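Local coordinates for protein soluble lytic murein transglycosylase (Escherichia coli, PDB 1QSA) that cleaves the glycosidic bonds between N-acetylmuramic acid and N-acetylglucosamine in peptidoglycan, leaving a 1,6-anhydro bond in the muramic acid product, at residues Q185-A190 against R206-T211; V355-Q358 against E363-L366. All blocks are in the same frame, centred on the assembly; numbering follows the deposited sequence. Where two conformers were deposited one is given.

Interaction 1: residues Q185-A190 against R206-T211. With SO4 (sulfate ion), chain G.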
loop_
_atom_site.group_PDB
_atom_site.type_symbol
_atom_site.label_atom_id
_atom_site.label_comp_id
_atom_site.label_asym_id
_atom_site.label_seq_id
_atom_site.Cartn_x
_atom_site.Cartn_y
_atom_site.Cartn_z
ATOM N N GLN A 185 -3.698 18.927 33.902
ATOM C CA GLN A 185 -3.461 20.296 33.461
ATOM C C GLN A 185 -2.016 20.747 33.677
ATOM O O GLN A 185 -1.478 21.525 32.891
ATOM C CB GLN A 185 -4.433 21.253 34.154
ATOM C CG GLN A 185 -4.187 22.732 33.849
ATOM C CD GLN A 185 -4.170 23.048 32.358
ATOM O OE1 GLN A 185 -3.373 23.872 31.894
ATOM N NE2 GLN A 185 -5.045 22.390 31.602
ATOM N N THR A 186 -1.397 20.247 34.738
ATOM C CA THR A 186 -0.036 20.629 35.083
ATOM C C THR A 186 1.026 20.305 34.019
ATOM O O THR A 186 2.063 20.985 33.945
ATOM C CB THR A 186 0.386 20.167 36.487
ATOM O OG1 THR A 186 1.486 20.968 36.923
ATOM C CG2 THR A 186 0.762 18.671 36.511
ATOM N N ILE A 187 0.762 19.300 33.180
ATOM C CA ILE A 187 1.700 18.968 32.100
ATOM C C ILE A 187 1.212 19.357 30.699
ATOM O O ILE A 187 1.913 19.103 29.724
ATOM C CB ILE A 187 2.102 17.469 32.074
ATOM C CG1 ILE A 187 0.869 16.575 31.948
ATOM C CG2 ILE A 187 2.957 17.134 33.287
ATOM C CD1 ILE A 187 1.213 15.107 31.731
ATOM N N ALA A 188 0.044 19.997 30.604
ATOM C CA ALA A 188 -0.521 20.387 29.310
ATOM C C ALA A 188 0.392 21.272 28.456
ATOM O O ALA A 188 0.608 20.992 27.283
ATOM C CB ALA A 188 -1.882 21.066 29.506
ATOM N N SER A 189 0.896 22.358 29.039
ATOM C CA SER A 189 1.761 23.279 28.321
ATOM C C SER A 189 3.020 22.592 27.813
ATOM O O SER A 189 3.433 22.832 26.681
ATOM C CB SER A 189 2.145 24.468 29.204
ATOM O OG SER A 189 2.925 25.397 28.473
ATOM N N ALA A 190 3.600 21.727 28.645
ATOM C CA ALA A 190 4.811 20.990 28.287
ATOM C C ALA A 190 4.537 20.071 27.093
ATOM O O ALA A 190 5.353 19.977 26.177
ATOM C CB ALA A 190 5.329 20.185 29.486
ATOM N N ARG A 206 12.953 16.827 32.036
ATOM C CA ARG A 206 13.415 17.324 33.326
ATOM C C ARG A 206 12.353 18.054 34.144
ATOM O O ARG A 206 12.392 18.016 35.374
ATOM C CB ARG A 206 14.619 18.250 33.129
ATOM C CG ARG A 206 15.857 17.559 32.607
ATOM C CD ARG A 206 16.928 18.572 32.265
ATOM N NE ARG A 206 18.224 17.934 32.070
ATOM C CZ ARG A 206 19.299 18.552 31.588
ATOM N NH1 ARG A 206 19.228 19.825 31.224
ATOM N NH2 ARG A 206 20.441 17.886 31.451
ATOM N N THR A 207 11.410 18.710 33.471
ATOM C CA THR A 207 10.372 19.470 34.164
ATOM C C THR A 207 9.072 18.732 34.476
ATOM O O THR A 207 8.188 19.295 35.120
ATOM C CB THR A 207 10.039 20.779 33.429
ATOM O OG1 THR A 207 9.483 20.487 32.139
ATOM C CG2 THR A 207 11.291 21.631 33.272
ATOM N N THR A 208 8.939 17.500 33.991
ATOM C CA THR A 208 7.747 16.694 34.260
ATOM C C THR A 208 8.177 15.460 35.042
ATOM O O THR A 208 9.344 15.054 35.000
ATOM C CB THR A 208 7.021 16.221 32.955
ATOM O OG1 THR A 208 7.850 15.288 32.246
ATOM C CG2 THR A 208 6.675 17.395 32.052
ATOM N N GLY A 209 7.243 14.873 35.783
ATOM C CA GLY A 209 7.553 13.677 36.533
ATOM C C GLY A 209 7.668 12.525 35.562
ATOM O O GLY A 209 6.844 12.397 34.654
ATOM N N ALA A 210 8.727 11.734 35.715
ATOM C CA ALA A 210 8.970 10.582 34.860
ATOM C C ALA A 210 7.991 9.457 35.176
ATOM O O ALA A 210 7.939 8.947 36.302
ATOM C CB ALA A 210 10.418 10.098 35.018
ATOM N N THR A 211 7.187 9.098 34.179
ATOM C CA THR A 211 6.189 8.043 34.300
ATOM C C THR A 211 6.189 7.295 32.971
ATOM O O THR A 211 6.844 7.719 32.014
ATOM C CB THR A 211 4.759 8.622 34.497
ATOM O OG1 THR A 211 4.384 9.357 33.325
ATOM C CG2 THR A 211 4.692 9.555 35.704
HETATM S S SO4 G . 10.747 12.652 38.865
HETATM O O1 SO4 G . 10.654 14.122 38.857
HETATM O O2 SO4 G . 9.484 12.078 39.368
HETATM O O3 SO4 G . 10.995 12.168 37.493
HETATM O O4 SO4 G . 11.862 12.236 39.742
#

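Interaction 2: residues V355-Q358 against E363-L366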
loop_
_atom_site.group_PDB
_atom_site.type_symbol
_atom_site.label_atom_id
_atom_site.label_comp_id
_atom_site.label_asym_id
_atom_site.label_seq_id
_atom_site.Cartn_x
_atom_site.Cartn_y
_atom_site.Cartn_z
ATOM N N VAL A 355 17.713 -16.014 -8.313
ATOM C CA VAL A 355 19.098 -15.598 -8.151
ATOM C C VAL A 355 19.927 -16.873 -7.914
ATOM O O VAL A 355 21.000 -17.059 -8.514
ATOM C CB VAL A 355 19.295 -14.673 -6.924
ATOM C CG1 VAL A 355 20.779 -14.531 -6.617
ATOM C CG2 VAL A 355 18.708 -13.280 -7.177
ATOM N N ALA A 356 19.413 -17.737 -7.045
ATOM C CA ALA A 356 20.082 -18.981 -6.680
ATOM C C ALA A 356 20.382 -19.826 -7.906
ATOM O O ALA A 356 21.503 -20.307 -8.063
ATOM C CB ALA A 356 19.252 -19.758 -5.651
ATOM N N ALA A 357 19.391 -19.975 -8.786
ATOM C CA ALA A 357 19.557 -20.742 -10.016
ATOM C C ALA A 357 20.654 -20.133 -10.904
ATOM O O ALA A 357 21.537 -20.850 -11.385
ATOM C CB ALA A 357 18.238 -20.808 -10.768
ATOM N N GLN A 358 20.611 -18.812 -11.111
ATOM C CA GLN A 358 21.619 -18.150 -11.930
ATOM C C GLN A 358 23.018 -18.259 -11.296
ATOM O O GLN A 358 23.997 -18.475 -12.002
ATOM C CB GLN A 358 21.252 -16.678 -12.182
ATOM C CG GLN A 358 22.194 -15.989 -13.177
ATOM C CD GLN A 358 21.563 -14.821 -13.941
ATOM O OE1 GLN A 358 20.414 -14.443 -13.699
ATOM N NE2 GLN A 358 22.332 -14.232 -14.852
ATOM N N GLU A 363 19.124 -23.945 -14.734
ATOM C CA GLU A 363 17.900 -23.318 -15.211
ATOM C C GLU A 363 16.847 -23.337 -14.103
ATOM O O GLU A 363 16.675 -24.346 -13.417
ATOM C CB GLU A 363 17.394 -24.038 -16.464
ATOM C CG GLU A 363 16.136 -23.432 -17.051
ATOM C CD GLU A 363 15.925 -23.781 -18.518
ATOM O OE1 GLU A 363 15.980 -24.983 -18.866
ATOM O OE2 GLU A 363 15.696 -22.842 -19.316
ATOM N N TYR A 364 16.211 -22.192 -13.876
ATOM C CA TYR A 364 15.177 -22.099 -12.852
ATOM C C TYR A 364 13.898 -22.775 -13.355
ATOM O O TYR A 364 13.504 -22.593 -14.506
ATOM C CB TYR A 364 14.898 -20.633 -12.507
ATOM C CG TYR A 364 13.789 -20.465 -11.499
ATOM C CD1 TYR A 364 14.003 -20.732 -10.153
ATOM C CD2 TYR A 364 12.511 -20.082 -11.899
ATOM C CE1 TYR A 364 12.970 -20.631 -9.221
ATOM C CE2 TYR A 364 11.473 -19.975 -10.980
ATOM C CZ TYR A 364 11.709 -20.256 -9.645
ATOM O OH TYR A 364 10.685 -20.197 -8.731
ATOM N N GLU A 365 13.277 -23.573 -12.492
ATOM C CA GLU A 365 12.043 -24.270 -12.836
ATOM C C GLU A 365 10.823 -23.540 -12.300
ATOM O O GLU A 365 10.649 -23.406 -11.089
ATOM C CB GLU A 365 12.058 -25.698 -12.296
ATOM C CG GLU A 365 13.057 -26.615 -12.991
ATOM C CD GLU A 365 13.006 -28.044 -12.474
ATOM O OE1 GLU A 365 12.768 -28.237 -11.259
ATOM O OE2 GLU A 365 13.203 -28.976 -13.285
ATOM N N LEU A 366 9.993 -23.045 -13.209
ATOM C CA LEU A 366 8.780 -22.351 -12.817
ATOM C C LEU A 366 7.711 -23.362 -12.442
ATOM O O LEU A 366 7.451 -24.297 -13.192
ATOM C CB LEU A 366 8.242 -21.500 -13.968
ATOM C CG LEU A 366 8.906 -20.173 -14.312
ATOM C CD1 LEU A 366 8.081 -19.479 -15.373
ATOM C CD2 LEU A 366 8.939 -19.317 -13.078
#

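Interaction 1: residues Q185-A190 against R206-T211
Thr208 presses its methyl group against Ile187 and Ala190, which face it from one side of the helix 185-196. Its CB starts the contact, 4.2 Å from CG2 of Ile187. One bond further, CG2 of Thr208 lies 3.9 Å from the same Ile187 CG2. It also sits 4.0 Å from CB of Ala190, so one methyl meets two neighbours that are three residues apart on the helix. The Ile187 and Thr208 side chains meet nearly perpendicular to each other. The other branch of Thr208 goes a different way. Chi1 at 67° tucks OG1 over the backbone, flanked by N and C, while CG2 is anti to C and reaches the helix. OG1 hydrogen-bonds to the carbonyl oxygen of Phe204, which fixes the rotation of the side chain and satisfies the hydroxyl of this buried residue.

Past Thr208 the chain runs on as a loop. Ala210 N gives a nearly straight hydrogen bond (164°) to sulfate O3 at 2.9 Å, and Gln245 also binds the ion. The sulfate probably comes from the crystallisation liquor. Thr211 is the N-cap of the next helix; its side chain caps a backbone N there, and Thr214 OG1 is hydrogen-bonded to Thr211 N. The contact thus ties the first turns of helix 185-196 to the link between helices 201-207 and 212-228, where Phe213 also touches Ile187.

Interaction 2: residues V355-Q358 against E363-L366
Ala357 meets Tyr364 where the chain of this all-helical superhelix leaves helix 351-359 and turns back past it as an extended segment. The pairing is purely apolar. CB of Ala357 points at the segment 363-366 and lies 3.8 Å from CB of Tyr364. The CA of Tyr364 is 3.9 Å from the same methyl, so the touch falls on the root of the tyrosine and not on its ring face. The ring turns its edge to Ala357, whose CB is near the ring plane.

The next shell explains this pose. CG of Tyr364 is anti to the backbone N (chi1 177°), which carries the ring away from Glu363 and along the helix. There it touches Pro353 and Met354. Its OH is hydrogen-bonded to the carbonyl oxygen of Gln348, so the far end of the ring is anchored too. On the helix side, Ala357 is buried and also packs on Met346 of helix 335-346.

Charged and polar groups hold the flanks. Glu363 directs its CB away from the helix and forms a salt bridge through OE2 with Lys605. Gln358 OE1 accepts a hydrogen bond from Met609 N. Together they tie the helix end and the following segment to the C-terminal part of the chain. Leu366, which packs on Tyr597 and Tyr600, meets the ring edge roughly opposite Ala357: its CD2 lies in the ring plane, 3.4 Å from CE2 of Tyr364.

Both contacts are small apolar touches between a helix and a residue in non-helical chain, Thr208 or Tyr364. Interaction 1 joins a helix start to the link after helix 201-207; its two segments are 16 residues apart at their closest ends. Interaction 2 spans only a short turn at a helix end. They follow each other in sequence and lie on opposite sides of the chain's centre, with their own centres about 60 Å apart and their nearest atoms about 46 Å apart. Neither touches the other. Both lie away from Glu478, the predicted active-site residue. The sulfate belongs to interaction 1, while interaction 2 instead binds the chain's C-terminal part through Lys605 and Met609.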